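Local coordinates for protein D-alanine--D-alanine ligase (Acinetobacter baumannii ACICU, PDB 5D8D) that joins two D-alanine molecules into D-alanyl-D-alanine at the expense of ATP, supplying a building block for peptidoglycan in the bacterial cell wall, at residues A[136-141]-A[148-153]; A[251-256]-A[271-276]; A[180-185]-A[256-261]; A[21-26]-A[64-69]. One frame throughout, in Å; residues are numbered along the deposited sequence.

Interaction 1: residues A[136-141]-A[148-153]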
loop_
_atom_site.group_PDB
_atom_site.type_symbol
_atom_site.label_atom_id
_atom_site.label_comp_id
_atom_site.label_asym_id
_atom_site.label_seq_id
_atom_site.Cartn_x
_atom_site.Cartn_y
_atom_site.Cartn_z
ATOM N N PRO A 136 -2.595 -6.976 30.212
ATOM C CA PRO A 136 -3.229 -7.736 29.125
ATOM C C PRO A 136 -2.934 -7.174 27.710
ATOM O O PRO A 136 -2.383 -6.075 27.575
ATOM C CB PRO A 136 -4.726 -7.642 29.469
ATOM C CG PRO A 136 -4.830 -6.773 30.692
ATOM C CD PRO A 136 -3.540 -6.036 30.823
ATOM N N VAL A 137 -3.281 -7.950 26.679
ATOM C CA VAL A 137 -3.162 -7.531 25.264
ATOM C C VAL A 137 -4.482 -7.777 24.529
ATOM O O VAL A 137 -5.384 -8.439 25.043
ATOM C CB VAL A 137 -2.001 -8.246 24.496
ATOM C CG1 VAL A 137 -0.681 -8.104 25.239
ATOM C CG2 VAL A 137 -2.325 -9.712 24.224
ATOM N N ILE A 138 -4.568 -7.240 23.319
ATOM C CA ILE A 138 -5.708 -7.459 22.433
ATOM C C ILE A 138 -5.138 -8.131 21.189
ATOM O O ILE A 138 -4.123 -7.674 20.647
ATOM C CB ILE A 138 -6.483 -6.149 22.106
ATOM C CG1 ILE A 138 -7.554 -6.395 21.039
ATOM C CG2 ILE A 138 -5.567 -5.018 21.642
ATOM C CD1 ILE A 138 -8.573 -5.281 20.914
ATOM N N ILE A 139 -5.777 -9.231 20.782
ATOM C CA ILE A 139 -5.419 -10.004 19.575
ATOM C C ILE A 139 -6.388 -9.602 18.471
ATOM O O ILE A 139 -7.603 -9.755 18.640
ATOM C CB ILE A 139 -5.536 -11.548 19.808
ATOM C CG1 ILE A 139 -4.675 -12.018 21.005
ATOM C CG2 ILE A 139 -5.193 -12.329 18.538
ATOM C CD1 ILE A 139 -3.183 -11.803 20.844
ATOM N N LYS A 140 -5.872 -9.093 17.353
ATOM C CA LYS A 140 -6.737 -8.668 16.239
ATOM C C LYS A 140 -6.201 -9.128 14.887
ATOM O O LYS A 140 -4.983 -9.216 14.716
ATOM C CB LYS A 140 -6.993 -7.140 16.259
ATOM C CG LYS A 140 -5.785 -6.240 16.486
ATOM C CD LYS A 140 -6.161 -4.758 16.480
ATOM C CE LYS A 140 -6.854 -4.316 17.761
ATOM N NZ LYS A 140 -7.005 -2.828 17.815
ATOM N N PRO A 141 -7.112 -9.435 13.927
ATOM C CA PRO A 141 -6.638 -9.748 12.581
ATOM C C PRO A 141 -6.061 -8.479 11.990
ATOM O O PRO A 141 -6.636 -7.396 12.168
ATOM C CB PRO A 141 -7.905 -10.174 11.830
ATOM C CG PRO A 141 -8.998 -9.425 12.504
ATOM C CD PRO A 141 -8.587 -9.318 13.960
ATOM N N VAL A 148 -14.083 -7.019 13.977
ATOM C CA VAL A 148 -14.389 -8.446 13.975
ATOM C C VAL A 148 -13.096 -9.182 14.341
ATOM O O VAL A 148 -12.003 -8.660 14.090
ATOM C CB VAL A 148 -14.946 -8.887 12.586
ATOM C CG1 VAL A 148 -13.847 -8.950 11.525
ATOM C CG2 VAL A 148 -15.693 -10.209 12.692
ATOM N N GLY A 149 -13.225 -10.357 14.965
ATOM C CA GLY A 149 -12.069 -11.211 15.311
ATOM C C GLY A 149 -11.243 -10.816 16.534
ATOM O O GLY A 149 -10.288 -11.529 16.894
ATOM N N MET A 150 -11.609 -9.698 17.175
ATOM C CA MET A 150 -10.876 -9.163 18.329
ATOM C C MET A 150 -11.237 -9.967 19.577
ATOM O O MET A 150 -12.396 -10.372 19.765
ATOM C CB MET A 150 -11.169 -7.661 18.546
ATOM C CG MET A 150 -10.529 -6.731 17.510
ATOM S SD MET A 150 -11.460 -5.231 17.105
ATOM C CE MET A 150 -10.700 -3.965 18.123
ATOM N N SER A 151 -10.231 -10.227 20.408
ATOM C CA SER A 151 -10.430 -10.877 21.706
ATOM C C SER A 151 -9.473 -10.218 22.710
ATOM O O SER A 151 -8.363 -9.814 22.345
ATOM C CB SER A 151 -10.181 -12.398 21.633
ATOM O OG SER A 151 -10.149 -12.905 20.300
ATOM N N LYS A 152 -9.911 -10.092 23.961
ATOM C CA LYS A 152 -9.049 -9.580 25.026
ATOM C C LYS A 152 -8.363 -10.743 25.777
ATOM O O LYS A 152 -9.032 -11.639 26.307
ATOM C CB LYS A 152 -9.837 -8.681 25.988
ATOM C CG LYS A 152 -8.956 -7.669 26.714
ATOM C CD LYS A 152 -9.570 -7.179 28.013
ATOM C CE LYS A 152 -8.541 -6.413 28.824
ATOM N NZ LYS A 152 -9.178 -5.600 29.891
ATOM N N VAL A 153 -7.028 -10.712 25.807
ATOM C CA VAL A 153 -6.208 -11.732 26.459
ATOM C C VAL A 153 -5.675 -11.190 27.788
ATOM O O VAL A 153 -4.882 -10.241 27.773
ATOM C CB VAL A 153 -5.024 -12.148 25.547
ATOM C CG1 VAL A 153 -4.018 -13.038 26.287
ATOM C CG2 VAL A 153 -5.541 -12.846 24.291
#
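The carbonyl oxygen of Ser151 is met twice: Ile139 N donates to it over 3.1 Å with an N-H...O angle of 167°, and the CA-H of Ile138 touches the same oxygen, Ile138 CA lying 3.6 Å from Ser151 O. The return bond, Ser151 N to Ile139 O, measures 3.2 Å, and Met150 CA also approaches that acceptor. Further along, Val137 and Val153 exchange a second pair of bonds, of which Val153 N to Val137 O is the shortest of the four at 2.9 Å. Ile138 faces Lys152 between them as a non-hydrogen-bonded pair. The ladder is an antiparallel beta hairpin of the ATP-grasp fold; the loop joining the two strands, partly unmodelled, belongs to the region predicted to bind ATP, consistent with the loop that closes over the nucleotide phosphates in this family.

On the face carrying Val137, Ile139, Ser151 and Val153, the chi1 of Ile139 (-56°) sets CG1 beside the backbone N, where Ile139 CG1 presses on Val153 CG2 at a tight 3.5 Å. Helix 159-169 covers this face through Phe159 and Ala162. On the other face the bent chain of Met150 runs alongside Lys140, with Met150 CG 3.8 Å from Lys140 CB, and Met150 CE ends 3.7 Å from Ile138 CD1. Lys140 NZ itself is held by a salt bridge to Glu176. At the far end the extended chain of Lys152 lies beside the Pro136 ring, Lys152 CE 4.1 Å from Pro136 CB, while its ammonium makes a cation-pi contact with Trp178.

Interaction 2: residues A[251-256]-A[271-276]; sequences WGRIDA and TVPGMT
Pro273 lies against one face of the Trp251 indole, its CD 3.7 Å from the centroid of the six-membered ring and only 16° off the normal, a clear CH-pi contact. The carbon sits somewhat toward the rim, nearly equidistant from CZ3 and CH2. The indole is placed by its first torsion: CG stands between the backbone N and the carbonyl carbon (chi1 75°), and the benzo end reaches the 271-276 loop. There Trp251 CH2 also comes within 3.4 Å of Pro273 O.

Met275 meets the same end of the indole. Its chain is bent at both chi2 and chi3, and Met275 CG lies 3.8 Å from Trp251 CH2; the sulfur approaches obliquely, SD 4.9 Å from the six-membered ring centroid, as a Met-aromatic contact. The Pro273 ring also rests on backbone, with Pro273 CG 3.6 Å from Gly252 CA, and then on the aliphatic part of Arg253, whose CD is 4.0 Å from Pro273 CB. Beyond CD the arginine turns polar: NE bonds to Thr185 OG1, and NH2 forms a salt bridge of weak geometry with OD1 of Asp255, a predicted magnesium ligand.

The contact thus ties the start of strand 252-259 to the loop leaving strand 264-270. Val281 of helix 280-286 packs on Trp251, Arg253 and Pro273, and Ile299 of helix 292-301 touches both Trp251 and Met275.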
loop_
_atom_site.group_PDB
_atom_site.type_symbol
_atom_site.label_atom_id
_atom_site.label_comp_id
_atom_site.label_asym_id
_atom_site.label_seq_id
_atom_site.Cartn_x
_atom_site.Cartn_y
_atom_site.Cartn_z
ATOM N N TRP A 251 -11.872 12.092 3.035
ATOM C CA TRP A 251 -12.721 11.761 4.118
ATOM C C TRP A 251 -12.328 10.413 4.637
ATOM O O TRP A 251 -11.537 9.758 4.041
ATOM C CB TRP A 251 -14.164 11.807 3.634
ATOM C CG TRP A 251 -14.578 10.655 2.797
ATOM C CD1 TRP A 251 -14.087 10.292 1.585
ATOM C CD2 TRP A 251 -15.618 9.719 3.109
ATOM N NE1 TRP A 251 -14.750 9.178 1.125
ATOM C CE2 TRP A 251 -15.686 8.808 2.050
ATOM C CE3 TRP A 251 -16.498 9.566 4.195
ATOM C CZ2 TRP A 251 -16.600 7.750 2.040
ATOM C CZ3 TRP A 251 -17.408 8.505 4.189
ATOM C CH2 TRP A 251 -17.454 7.622 3.113
ATOM N N GLY A 252 -12.876 10.027 5.770
ATOM C CA GLY A 252 -12.429 8.857 6.509
ATOM C C GLY A 252 -12.491 9.077 8.020
ATOM O O GLY A 252 -12.901 10.139 8.505
ATOM N N ARG A 253 -12.072 8.066 8.755
ATOM C CA ARG A 253 -12.081 8.098 10.207
ATOM C C ARG A 253 -10.731 7.617 10.711
ATOM O O ARG A 253 -10.147 6.687 10.117
ATOM C CB ARG A 253 -13.127 7.152 10.746
ATOM C CG ARG A 253 -14.575 7.567 10.534
ATOM C CD ARG A 253 -15.548 6.445 10.937
ATOM N NE ARG A 253 -15.119 5.840 12.190
ATOM C CZ ARG A 253 -15.299 4.579 12.560
ATOM N NH1 ARG A 253 -15.972 3.720 11.797
ATOM N NH2 ARG A 253 -14.809 4.179 13.744
ATOM N N ILE A 254 -10.255 8.237 11.793
ATOM C CA ILE A 254 -9.179 7.695 12.590
ATOM C C ILE A 254 -9.762 7.296 13.917
ATOM O O ILE A 254 -10.479 8.088 14.539
ATOM C CB ILE A 254 -8.133 8.761 12.879
ATOM C CG1 ILE A 254 -7.552 9.312 11.556
ATOM C CG2 ILE A 254 -7.048 8.209 13.811
ATOM C CD1 ILE A 254 -6.437 8.498 10.948
ATOM N N ASP A 255 -9.447 6.100 14.387
ATOM C CA ASP A 255 -9.815 5.707 15.754
ATOM C C ASP A 255 -8.648 5.882 16.713
ATOM O O ASP A 255 -7.475 5.646 16.364
ATOM C CB ASP A 255 -10.266 4.274 15.796
ATOM C CG ASP A 255 -11.589 4.051 15.068
ATOM O OD1 ASP A 255 -12.308 5.026 14.684
ATOM O OD2 ASP A 255 -11.901 2.853 14.887
ATOM N N ALA A 256 -8.963 6.286 17.931
ATOM C CA ALA A 256 -7.926 6.536 18.928
ATOM C C ALA A 256 -8.421 6.200 20.334
ATOM O O ALA A 256 -9.623 6.064 20.567
ATOM C CB ALA A 256 -7.459 7.978 18.839
ATOM N N THR A 271 -10.523 4.267 5.533
ATOM C CA THR A 271 -10.569 5.063 4.281
ATOM C C THR A 271 -11.851 4.967 3.437
ATOM O O THR A 271 -11.994 5.749 2.488
ATOM C CB THR A 271 -9.431 4.680 3.337
ATOM O OG1 THR A 271 -9.485 3.279 3.093
ATOM C CG2 THR A 271 -8.120 5.041 3.924
ATOM N N VAL A 272 -12.733 4.007 3.729
ATOM C CA VAL A 272 -14.162 4.057 3.252
ATOM C C VAL A 272 -15.155 3.751 4.384
ATOM O O VAL A 272 -15.558 2.613 4.604
ATOM C CB VAL A 272 -14.398 3.323 1.866
ATOM C CG1 VAL A 272 -13.277 2.385 1.466
ATOM C CG2 VAL A 272 -15.742 2.629 1.733
ATOM N N PRO A 273 -15.515 4.781 5.157
ATOM C CA PRO A 273 -16.456 4.540 6.228
ATOM C C PRO A 273 -17.879 4.290 5.754
ATOM O O PRO A 273 -18.264 4.694 4.639
ATOM C CB PRO A 273 -16.422 5.830 7.040
ATOM C CG PRO A 273 -15.171 6.515 6.654
ATOM C CD PRO A 273 -14.909 6.118 5.249
ATOM N N GLY A 274 -18.650 3.645 6.626
ATOM C CA GLY A 274 -20.061 3.510 6.478
ATOM C C GLY A 274 -20.778 4.824 6.202
ATOM O O GLY A 274 -20.373 5.915 6.660
ATOM N N MET A 275 -21.789 4.710 5.338
ATOM C CA MET A 275 -22.746 5.745 5.124
ATOM C C MET A 275 -24.159 5.177 5.351
ATOM O O MET A 275 -25.159 5.765 4.911
ATOM C CB MET A 275 -22.515 6.355 3.739
ATOM C CG MET A 275 -21.202 7.145 3.658
ATOM S SD MET A 275 -21.242 8.749 4.481
ATOM C CE MET A 275 -22.056 9.748 3.253
ATOM N N THR A 276 -24.249 4.065 6.088
ATOM C CA THR A 276 -25.537 3.603 6.570
ATOM C C THR A 276 -26.141 4.575 7.595
ATOM O O THR A 276 -25.470 5.434 8.166
ATOM C CB THR A 276 -25.474 2.268 7.294
ATOM O OG1 THR A 276 -24.896 2.463 8.591
ATOM C CG2 THR A 276 -24.697 1.250 6.487
#

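Interaction 3: residues A[180-185]-A[256-261]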
loop_
_atom_site.group_PDB
_atom_site.type_symbol
_atom_site.label_atom_id
_atom_site.label_comp_id
_atom_site.label_asym_id
_atom_site.label_seq_id
_atom_site.Cartn_x
_atom_site.Cartn_y
_atom_site.Cartn_z
ATOM N N THR A 180 -5.832 0.906 28.929
ATOM C CA THR A 180 -7.099 1.131 29.595
ATOM C C THR A 180 -7.493 2.571 29.341
ATOM O O THR A 180 -6.697 3.513 29.603
ATOM C CB THR A 180 -7.016 0.926 31.115
ATOM O OG1 THR A 180 -6.029 1.823 31.645
ATOM C CG2 THR A 180 -6.672 -0.538 31.462
ATOM N N GLY A 181 -8.724 2.716 28.846
ATOM C CA GLY A 181 -9.318 4.020 28.659
ATOM C C GLY A 181 -10.581 4.002 27.830
ATOM O O GLY A 181 -11.332 3.036 27.819
ATOM N N ARG A 182 -10.789 5.099 27.121
ATOM C CA ARG A 182 -11.970 5.320 26.308
ATOM C C ARG A 182 -11.549 5.470 24.842
ATOM O O ARG A 182 -10.477 6.012 24.554
ATOM C CB ARG A 182 -12.636 6.595 26.801
ATOM C CG ARG A 182 -13.054 6.531 28.270
ATOM C CD ARG A 182 -13.754 7.802 28.686
ATOM N NE ARG A 182 -12.916 8.990 28.575
ATOM C CZ ARG A 182 -13.367 10.245 28.697
ATOM N NH1 ARG A 182 -14.652 10.488 28.936
ATOM N NH2 ARG A 182 -12.536 11.280 28.594
ATOM N N GLU A 183 -12.386 4.977 23.935
ATOM C CA GLU A 183 -12.097 4.957 22.510
ATOM C C GLU A 183 -12.916 6.001 21.793
ATOM O O GLU A 183 -14.099 6.152 22.072
ATOM C CB GLU A 183 -12.408 3.586 21.940
ATOM C CG GLU A 183 -11.758 3.354 20.592
ATOM C CD GLU A 183 -12.047 1.989 20.022
ATOM O OE1 GLU A 183 -12.286 1.070 20.841
ATOM O OE2 GLU A 183 -12.005 1.851 18.758
ATOM N N PHE A 184 -12.269 6.717 20.881
ATOM C CA PHE A 184 -12.877 7.797 20.108
ATOM C C PHE A 184 -12.719 7.599 18.608
ATOM O O PHE A 184 -11.794 6.921 18.201
ATOM C CB PHE A 184 -12.237 9.119 20.504
ATOM C CG PHE A 184 -12.358 9.402 21.955
ATOM C CD1 PHE A 184 -11.438 8.875 22.859
ATOM C CD2 PHE A 184 -13.428 10.139 22.442
ATOM C CE1 PHE A 184 -11.551 9.126 24.217
ATOM C CE2 PHE A 184 -13.547 10.395 23.804
ATOM C CZ PHE A 184 -12.613 9.887 24.693
ATOM N N THR A 185 -13.635 8.151 17.795
ATOM C CA THR A 185 -13.437 8.215 16.351
ATOM C C THR A 185 -13.444 9.654 15.917
ATOM O O THR A 185 -14.208 10.478 16.397
ATOM C CB THR A 185 -14.406 7.332 15.543
ATOM O OG1 THR A 185 -13.847 7.057 14.245
ATOM C CG2 THR A 185 -15.699 7.948 15.328
ATOM N N ALA A 256 -8.963 6.286 17.931
ATOM C CA ALA A 256 -7.926 6.536 18.928
ATOM C C ALA A 256 -8.421 6.200 20.334
ATOM O O ALA A 256 -9.623 6.064 20.567
ATOM C CB ALA A 256 -7.459 7.978 18.839
ATOM N N MET A 257 -7.467 6.031 21.238
ATOM C CA MET A 257 -7.686 5.783 22.663
ATOM C C MET A 257 -7.215 7.004 23.478
ATOM O O MET A 257 -6.210 7.621 23.130
ATOM C CB MET A 257 -6.847 4.575 23.065
ATOM C CG MET A 257 -7.516 3.620 24.017
ATOM S SD MET A 257 -8.836 2.691 23.229
ATOM C CE MET A 257 -8.748 1.114 24.105
ATOM N N GLN A 258 -7.928 7.372 24.544
ATOM C CA GLN A 258 -7.295 8.155 25.634
ATOM C C GLN A 258 -7.084 7.278 26.859
ATOM O O GLN A 258 -7.997 6.609 27.265
ATOM C CB GLN A 258 -8.093 9.390 26.030
ATOM C CG GLN A 258 -7.272 10.398 26.873
ATOM C CD GLN A 258 -8.078 11.561 27.459
ATOM O OE1 GLN A 258 -7.597 12.727 27.576
ATOM N NE2 GLN A 258 -9.304 11.257 27.851
ATOM N N ASP A 259 -5.885 7.271 27.441
ATOM C CA ASP A 259 -5.606 6.403 28.613
ATOM C C ASP A 259 -5.971 7.115 29.899
ATOM O O ASP A 259 -6.225 8.337 29.907
ATOM C CB ASP A 259 -4.145 5.841 28.671
ATOM C CG ASP A 259 -3.049 6.926 28.789
ATOM O OD1 ASP A 259 -3.308 8.082 29.190
ATOM O OD2 ASP A 259 -1.885 6.608 28.450
ATOM N N GLU A 260 -5.969 6.365 30.993
ATOM C CA GLU A 260 -6.347 6.942 32.291
ATOM C C GLU A 260 -5.366 8.003 32.820
ATOM O O GLU A 260 -5.697 8.711 33.745
ATOM C CB GLU A 260 -6.658 5.833 33.317
ATOM C CG GLU A 260 -7.987 5.147 32.972
ATOM C CD GLU A 260 -8.320 3.918 33.788
ATOM O OE1 GLU A 260 -7.404 3.294 34.351
ATOM O OE2 GLU A 260 -9.515 3.549 33.823
ATOM N N GLN A 261 -4.196 8.146 32.204
ATOM C CA GLN A 261 -3.282 9.251 32.519
ATOM C C GLN A 261 -3.381 10.423 31.527
ATOM O O GLN A 261 -2.604 11.372 31.635
ATOM C CB GLN A 261 -1.826 8.740 32.605
ATOM C CG GLN A 261 -1.537 7.774 33.753
ATOM C CD GLN A 261 -2.206 6.402 33.562
ATOM O OE1 GLN A 261 -2.014 5.739 32.527
ATOM N NE2 GLN A 261 -3.007 5.975 34.553
#
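Strands 181-185 and 256-259 run antiparallel, 150° between their directions, and are laced by two hydrogen-bonded pairs, Arg182 with Gln258 and Phe184 with Ala256, the straightest bond being Phe184 N to Ala256 O, 2.7 Å with an angle of 175° at the hydrogen.

Glu183 and Met257 share one face of the sheet. Glu183 CG, anti to the backbone N (chi1 -163°), settles 3.5 Å from Ala256 O, and the methionine chain, folded at chi2, brings Met257 SD to 3.9 Å from Glu183 CB. Phe184, Arg182 and Gln258 occupy the other face. The tip of the phenyl ring, CZ, stands 3.8 Å above the plane of the Arg182 guanidinium, offset toward its rim, while Phe184 CE1 touches Gln258 CB at 3.9 Å. The guanidinium lies nearly in the plane of the Gln258 amide, and its NH2 is hydrogen-bonded to Gly226 O. Gly181, where a CB would run into Gln258 O, brings its CA to 3.2 Å from that oxygen in a CA-H...O contact. Beyond it Thr180 O receives a weak bond from Glu260 N. Asp259 turns its carboxylate to Asn263 N and Trp265 NE1.

Glu183 lies close to Asp255, a predicted magnesium ligand, consistent with this face bordering the predicted metal site. Strands 181-189 and 252-259 are the two middle strands of an antiparallel sheet of the ATP-grasp part, flanked by strands 192-198 and 264-270. Leu267 of the latter packs against Glu183 and Met257, whereas Leu235 of helix 229-245 covers Phe184 and Ala256.

Interaction 4: residues A[21-26]-A[64-69]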
loop_
_atom_site.group_PDB
_atom_site.type_symbol
_atom_site.label_atom_id
_atom_site.label_comp_id
_atom_site.label_asym_id
_atom_site.label_seq_id
_atom_site.Cartn_x
_atom_site.Cartn_y
_atom_site.Cartn_z
ATOM N N ARG A 21 -20.176 -6.787 1.998
ATOM C CA ARG A 21 -21.068 -6.460 0.900
ATOM C C ARG A 21 -22.415 -5.889 1.343
ATOM O O ARG A 21 -22.868 -4.858 0.783
ATOM C CB ARG A 21 -21.302 -7.713 0.034
ATOM C CG ARG A 21 -22.402 -7.606 -0.983
ATOM C CD ARG A 21 -22.473 -8.831 -1.875
ATOM N NE ARG A 21 -23.580 -8.644 -2.801
ATOM C CZ ARG A 21 -23.545 -7.896 -3.907
ATOM N NH1 ARG A 21 -22.427 -7.270 -4.312
ATOM N NH2 ARG A 21 -24.648 -7.773 -4.617
ATOM N N ALA A 22 -23.064 -6.543 2.319
ATOM C CA ALA A 22 -24.411 -6.109 2.771
ATOM C C ALA A 22 -24.391 -4.685 3.329
ATOM O O ALA A 22 -25.245 -3.878 2.967
ATOM C CB ALA A 22 -24.999 -7.064 3.792
ATOM N N VAL A 23 -23.382 -4.370 4.141
ATOM C CA VAL A 23 -23.204 -3.030 4.655
ATOM C C VAL A 23 -22.978 -2.057 3.483
ATOM O O VAL A 23 -23.535 -0.936 3.473
ATOM C CB VAL A 23 -22.047 -2.958 5.705
ATOM C CG1 VAL A 23 -21.872 -1.548 6.198
ATOM C CG2 VAL A 23 -22.351 -3.845 6.914
ATOM N N SER A 24 -22.211 -2.497 2.490
ATOM C CA SER A 24 -21.897 -1.666 1.312
ATOM C C SER A 24 -23.160 -1.357 0.494
ATOM O O SER A 24 -23.384 -0.200 0.132
ATOM C CB SER A 24 -20.850 -2.354 0.432
ATOM O OG SER A 24 -20.451 -1.544 -0.654
ATOM N N LEU A 25 -24.001 -2.370 0.249
ATOM C CA LEU A 25 -25.337 -2.130 -0.368
ATOM C C LEU A 25 -26.111 -1.063 0.418
ATOM O O LEU A 25 -26.706 -0.184 -0.184
ATOM C CB LEU A 25 -26.190 -3.390 -0.428
ATOM C CG LEU A 25 -25.568 -4.532 -1.224
ATOM C CD1 LEU A 25 -26.365 -5.787 -0.994
ATOM C CD2 LEU A 25 -25.486 -4.186 -2.694
ATOM N N ASP A 26 -26.063 -1.107 1.751
ATOM C CA ASP A 26 -26.789 -0.126 2.550
ATOM C C ASP A 26 -26.151 1.266 2.371
ATOM O O ASP A 26 -26.836 2.204 2.014
ATOM C CB ASP A 26 -26.847 -0.634 4.002
ATOM C CG ASP A 26 -27.568 0.280 4.937
ATOM O OD1 ASP A 26 -28.009 1.336 4.506
ATOM O OD2 ASP A 26 -27.661 -0.050 6.148
ATOM N N VAL A 64 -17.989 3.465 -2.049
ATOM C CA VAL A 64 -18.579 3.106 -0.790
ATOM C C VAL A 64 -18.624 1.572 -0.725
ATOM O O VAL A 64 -19.526 0.968 -0.131
ATOM C CB VAL A 64 -19.896 3.897 -0.706
ATOM C CG1 VAL A 64 -21.122 3.068 -1.007
ATOM C CG2 VAL A 64 -19.978 4.688 0.558
ATOM N N LEU A 65 -17.570 0.963 -1.294
ATOM C CA LEU A 65 -17.276 -0.467 -1.184
ATOM C C LEU A 65 -16.451 -0.677 0.066
ATOM O O LEU A 65 -15.328 -0.261 0.115
ATOM C CB LEU A 65 -16.419 -0.927 -2.371
ATOM C CG LEU A 65 -17.057 -0.930 -3.745
ATOM C CD1 LEU A 65 -16.016 -0.985 -4.851
ATOM C CD2 LEU A 65 -18.008 -2.112 -3.858
ATOM N N HIS A 66 -16.986 -1.360 1.062
ATOM C CA HIS A 66 -16.234 -1.626 2.259
ATOM C C HIS A 66 -15.509 -2.965 2.143
ATOM O O HIS A 66 -16.020 -3.922 1.528
ATOM C CB HIS A 66 -17.147 -1.610 3.471
ATOM C CG HIS A 66 -18.055 -0.441 3.505
ATOM N ND1 HIS A 66 -17.595 0.851 3.581
ATOM C CD2 HIS A 66 -19.397 -0.354 3.430
ATOM C CE1 HIS A 66 -18.614 1.686 3.585
ATOM N NE2 HIS A 66 -19.720 0.981 3.485
ATOM N N GLY A 67 -14.322 -3.007 2.754
ATOM C CA GLY A 67 -13.497 -4.205 2.830
ATOM C C GLY A 67 -12.748 -4.558 1.544
ATOM O O GLY A 67 -12.575 -3.739 0.646
ATOM N N ARG A 68 -12.330 -5.814 1.489
ATOM C CA ARG A 68 -11.504 -6.384 0.433
ATOM C C ARG A 68 -12.107 -6.021 -0.915
ATOM O O ARG A 68 -13.291 -6.179 -1.151
ATOM C CB ARG A 68 -11.341 -7.902 0.691
ATOM C CG ARG A 68 -10.782 -8.845 -0.390
ATOM C CD ARG A 68 -11.911 -9.551 -1.156
ATOM N NE ARG A 68 -11.811 -11.017 -1.251
ATOM C CZ ARG A 68 -11.285 -11.710 -2.274
ATOM N NH1 ARG A 68 -10.733 -11.110 -3.343
ATOM N NH2 ARG A 68 -11.289 -13.048 -2.216
ATOM N N GLY A 69 -11.282 -5.430 -1.759
ATOM C CA GLY A 69 -11.696 -4.992 -3.081
ATOM C C GLY A 69 -11.885 -3.492 -3.176
ATOM O O GLY A 69 -11.630 -2.908 -4.212
#
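Val64 O accepts the hydroxyl of Ser24 at 2.7 Å from OG, joining the first helix after strand 9-13 to the loop that follows strand 60-63 in the Rossmann-like N-terminal domain. These two strands are neighbours in its parallel sheet, and the contact lies at the carboxyl-terminal side of the sheet. Ser24 OG is anti to the backbone N (chi1 -176°) and meets the carbonyl at a C=O...OG angle of 127°, tilted somewhat out of the carbonyl plane. The same hydroxyl is bonded to Gly15 N as well, so it bridges two loops.

Next along the chain, Leu65 CA lies 3.4 Å from Ser24 OG; its CB points away from the helix, though Leu65 CD2 still lies 4.1 Å from Ser24 OG. His66 then turns its ring back to the helix. His66 CD2 does the touching, 3.5 Å from Ser24 CA, and Ser24 N lies at the ring edge, in its plane. Val23 crosses the imidazole at about a right angle, Val23 CG1 3.9 Å from His66 CD2. Both ring nitrogens are engaged, ND1 with Val272 O and NE2 with Ser27 OG, which fixes the rotation of the ring.

Past the histidine, the loop leaves the helix, and Gly69 O accepts from Trp81 NE1 of the second subunit. Back at the contact, Val64 O, the acceptor of the serine bond, also stands over one face of the His66 imidazole, 3.6 Å above its plane and offset toward the rim.

Overall arrangement
Interactions 2 and 4 are buried, whereas interactions 1 and 3 are partly open strand pairings held by regular backbone hydrogen bonds, one a local hairpin and the other joining strands distant in sequence. Interactions 2 and 3 share strand 252-259, and Thr185 of interaction 3 meets the Arg253-Asp255 pair of interaction 2, tying the neighbouring strands together beside the predicted metal site. Interaction 2 also meets interaction 4, where the imidazole of His66 reaches the 271-276 loop, so the N-terminal domain and the ATP-grasp part join there. Interaction 2 relies on ring packing, interaction 4 on one hydroxyl bond and the packing of an imidazole on the helix. Interaction 1 belongs to a separate sheet; its centre is about 16 Å from that of interaction 3.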